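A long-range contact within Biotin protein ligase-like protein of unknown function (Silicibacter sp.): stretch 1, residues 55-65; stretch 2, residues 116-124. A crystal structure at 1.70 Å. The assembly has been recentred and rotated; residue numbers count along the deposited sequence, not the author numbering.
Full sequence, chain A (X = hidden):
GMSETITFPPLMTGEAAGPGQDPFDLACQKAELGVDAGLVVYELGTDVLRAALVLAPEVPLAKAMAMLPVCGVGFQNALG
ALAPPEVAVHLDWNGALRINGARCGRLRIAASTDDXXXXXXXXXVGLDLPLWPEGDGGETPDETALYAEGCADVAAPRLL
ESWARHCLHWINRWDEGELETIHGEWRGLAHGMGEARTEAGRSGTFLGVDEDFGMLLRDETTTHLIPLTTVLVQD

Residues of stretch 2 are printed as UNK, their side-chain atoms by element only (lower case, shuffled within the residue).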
# COMPACT_ATOMS: atom_id res chain seq x y z
N LEU A 55 6.39 3.62 7.56
CA LEU A 55 5.04 3.29 8.00
C LEU A 55 4.40 4.49 8.72
O LEU A 55 5.09 5.40 9.20
CB LEU A 55 5.11 2.11 8.96
CG LEU A 55 5.87 0.90 8.42
CD1 LEU A 55 6.04 -0.20 9.47
CD2 LEU A 55 5.10 0.38 7.22
N ALA A 56 3.08 4.47 8.79
CA ALA A 56 2.33 5.48 9.55
C ALA A 56 1.06 4.92 10.19
O ALA A 56 -0.04 5.29 9.80
CB ALA A 56 2.01 6.67 8.64
N PRO A 57 1.20 4.05 11.20
CA PRO A 57 0.02 3.49 11.86
C PRO A 57 -0.66 4.54 12.74
O PRO A 57 -0.01 5.30 13.45
CB PRO A 57 0.59 2.34 12.69
CG PRO A 57 2.00 2.73 12.96
CD PRO A 57 2.47 3.59 11.81
N GLU A 58 -1.98 4.61 12.66
CA GLU A 58 -2.69 5.67 13.36
C GLU A 58 -3.10 5.18 14.74
O GLU A 58 -4.26 4.93 15.03
CB GLU A 58 -3.86 6.15 12.52
CG GLU A 58 -3.39 6.92 11.31
CD GLU A 58 -4.34 6.81 10.15
OE1 GLU A 58 -4.26 5.80 9.40
OE2 GLU A 58 -5.17 7.73 9.98
N VAL A 59 -2.09 5.01 15.59
CA VAL A 59 -2.27 4.59 16.97
C VAL A 59 -1.20 5.27 17.80
O VAL A 59 -0.22 5.81 17.26
CB VAL A 59 -2.16 3.06 17.15
CG1 VAL A 59 -3.18 2.32 16.30
CG2 VAL A 59 -0.74 2.54 16.86
N PRO A 60 -1.35 5.27 19.12
CA PRO A 60 -0.26 5.84 19.92
C PRO A 60 1.05 5.06 19.79
O PRO A 60 1.00 3.87 19.53
CB PRO A 60 -0.79 5.70 21.34
CG PRO A 60 -2.29 5.68 21.17
CD PRO A 60 -2.49 4.86 19.96
N LEU A 61 2.16 5.72 20.06
CA LEU A 61 3.50 5.10 19.94
C LEU A 61 3.59 3.78 20.67
O LEU A 61 4.23 2.86 20.20
CB LEU A 61 4.57 6.04 20.48
CG LEU A 61 6.02 5.56 20.30
CD1 LEU A 61 6.39 5.45 18.83
CD2 LEU A 61 6.96 6.49 21.05
N ALA A 62 3.05 3.74 21.90
CA ALA A 62 3.02 2.52 22.70
C ALA A 62 2.60 1.28 21.90
O ALA A 62 3.26 0.23 21.95
CB ALA A 62 2.08 2.74 23.89
N LYS A 63 1.53 1.45 21.12
CA LYS A 63 0.96 0.42 20.27
C LYS A 63 1.62 0.27 18.91
O LYS A 63 1.55 -0.81 18.27
CB LYS A 63 -0.53 0.67 20.12
CG LYS A 63 -1.20 0.61 21.50
CD LYS A 63 -2.60 0.07 21.44
CE LYS A 63 -3.14 -0.16 22.84
NZ LYS A 63 -2.52 -1.35 23.53
N ALA A 64 2.26 1.34 18.43
CA ALA A 64 2.89 1.34 17.11
C ALA A 64 4.19 0.54 17.13
O ALA A 64 4.67 0.07 16.08
CB ALA A 64 3.16 2.78 16.63
N MSE A 65 4.79 0.41 18.33
CA MSE A 65 5.98 -0.42 18.52
C MSE A 65 5.82 -1.87 18.04
O MSE A 65 6.83 -2.51 17.75
CB MSE A 65 6.38 -0.43 19.99
CG MSE A 65 6.76 0.89 20.58
SE MSE A 65 8.08 1.90 19.44
CE MSE A 65 9.50 0.76 19.53
N UNK A 116 5.13 7.82 24.52
CA UNK A 116 4.27 6.66 24.33
C UNK A 116 2.81 6.97 24.04
O UNK A 116 2.15 6.18 23.40
c UNK A 116 5.67 6.31 26.21
c UNK A 116 5.88 7.73 25.79
c UNK A 116 4.39 5.90 25.65
N UNK A 117 2.32 8.11 24.51
CA UNK A 117 0.92 8.48 24.33
C UNK A 117 0.59 9.18 23.01
O UNK A 117 -0.57 9.22 22.61
c UNK A 117 0.47 8.62 26.83
o UNK A 117 0.15 7.41 26.83
c UNK A 117 0.49 9.38 25.50
o UNK A 117 0.78 9.25 27.87
N UNK A 118 1.61 9.71 22.32
CA UNK A 118 1.44 10.46 21.09
C UNK A 118 1.39 9.53 19.87
O UNK A 118 2.18 8.59 19.78
c UNK A 118 2.53 12.26 19.69
c UNK A 118 2.63 11.41 20.92
o UNK A 118 2.69 12.26 22.08
N UNK A 119 0.49 9.81 18.94
CA UNK A 119 0.45 9.10 17.68
C UNK A 119 1.59 9.63 16.82
O UNK A 119 1.68 10.84 16.62
o UNK A 119 -3.30 8.59 15.61
c UNK A 119 -0.89 9.29 17.00
n UNK A 119 -2.31 9.35 13.77
c UNK A 119 -2.29 8.87 15.00
c UNK A 119 -0.96 8.68 15.61
N UNK A 120 2.48 8.76 16.34
CA UNK A 120 3.59 9.33 15.59
C UNK A 120 3.19 9.74 14.17
O UNK A 120 2.28 9.17 13.58
c UNK A 120 4.66 8.20 15.61
c UNK A 120 2.56 7.28 16.45
c UNK A 120 3.99 6.96 16.04
N UNK A 121 3.88 10.72 13.60
CA UNK A 121 3.64 11.10 12.21
C UNK A 121 4.22 10.04 11.30
O UNK A 121 3.83 9.92 10.15
c UNK A 121 4.32 12.42 11.88
o UNK A 121 2.57 13.55 13.11
c UNK A 121 3.73 13.62 12.63
o UNK A 121 4.44 14.63 12.74
N UNK A 122 5.21 9.31 11.82
CA UNK A 122 5.88 8.27 11.03
C UNK A 122 6.62 7.31 11.91
O UNK A 122 7.01 7.63 13.03
c UNK A 122 7.91 9.71 10.54
c UNK A 122 11.05 8.02 11.85
c UNK A 122 9.87 10.46 11.45
c UNK A 122 9.79 8.05 11.30
c UNK A 122 6.83 8.85 9.99
c UNK A 122 11.12 10.43 12.01
c UNK A 122 9.18 9.29 11.07
c UNK A 122 11.70 9.21 12.21
n UNK A 122 9.06 11.53 11.15
c UNK A 122 7.91 11.09 10.60
N UNK A 123 6.86 6.12 11.35
CA UNK A 123 7.68 5.12 11.95
C UNK A 123 8.48 4.43 10.84
O UNK A 123 7.97 4.25 9.75
c UNK A 123 7.40 3.16 13.64
c UNK A 123 6.77 4.13 12.65
c UNK A 123 6.51 2.97 14.89
c UNK A 123 7.70 1.82 12.95
N UNK A 124 9.72 4.09 11.11
CA UNK A 124 10.56 3.38 10.13
C UNK A 124 11.12 2.13 10.77
O UNK A 124 11.58 2.18 11.91
c UNK A 124 12.79 3.45 8.86
c UNK A 124 11.76 4.26 9.65
c UNK A 124 11.24 5.47 8.85
O HOH W 1 1.87 6.99 12.41

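Position 116 has three side-chain carbons, the chain closing back onto the backbone nitrogen. Its CB lies 4.3 Å from CB of Ala62, a light apolar touch that two small groups allow. The ring identifies Pro116, whose compact apolar side chain tolerates this exposed site. The hydrogen bond here uses only the carbonyl: N of Ala62 donates to O of Pro116 at 3.0 Å.

Position 117 carries two carbons, the second bearing two oxygens: a carboxylate on a short stem. CA-to-CB points away from stretch 1, and contact is left to the backbone, O of 117 standing 3.7 Å from CB of Pro60. This is Asp117, its acid at an exposed site, where charge costs little.

At 118 one carbon bears an oxygen and a carbon. Again CA-to-CB points away, but the carbonyl turns inward, and N of Leu61 donates to O of 118 at 2.9 Å. The branching is that of Thr118, whose hydroxyl finds a partner just outside the stretches.

Position 119 has three carbons in a row, the third holding one oxygen and one nitrogen, an amide. The amide nitrogen is 3.6 Å from CG of Glu58, and the amide oxygen 3.5 Å from C of Glu58. This is Gln119. With chi1 and chi2 both t, the extended chain carries its amide along Glu58, and a long polar group suits this exposed site.

Position 120 repeats the ring of three carbons closed onto nitrogen, but here it is buried, with CA-to-CB directed toward stretch 1. The ring carbon bonded to N comes within 3.2 Å of O of Val59, while the middle ring carbon lies 4.0 Å from CD1 of Leu61 and 4.3 Å from CB of Ala64. This is Pro120. The compact apolar ring fits among these groups, but having no amide hydrogen it cannot donate to O of Val59, which is buried without a partner.

At 121 two carbons end in two oxygens, and CA-to-CB points away, giving Asp121, an acid suited to its exposed position.

Position 122 has one carbon leading to fused five- and six-membered rings with eight carbons and one nitrogen. Its CA makes a CA-H...O contact of 3.5 Å with O of Leu55. This is Trp122; the end of its bulky side chain leads away, and its ring nitrogen is bonded elsewhere in the structure.

Position 123 has four carbons forked at the second. One forked end carbon is 3.8 Å from CB of Ala64, the other 4.4 Å from CD1 of Leu55. Hence Leu123, filling a buried apolar space.

Position 124 has one carbon carrying two others, and CA-to-CB points away: Val124, a beta-branched apolar residue at home in a buried strand.

The contact thus has two anchors. In an antiparallel pair, N of Leu55 donates to O of Leu123 (2.8 Å) and N of Leu123 to O of Leu55 (2.9 Å). At the other end, carbonyls of Pro116 and Thr118 receive amides of the first helical residues. Between them, a water donates to O of Pro57 (2.7 Å) and O of Pro120 (2.5 Å), while apolar packing fills the interior.

Stretch 2 (116-124) PDTQPDWLV
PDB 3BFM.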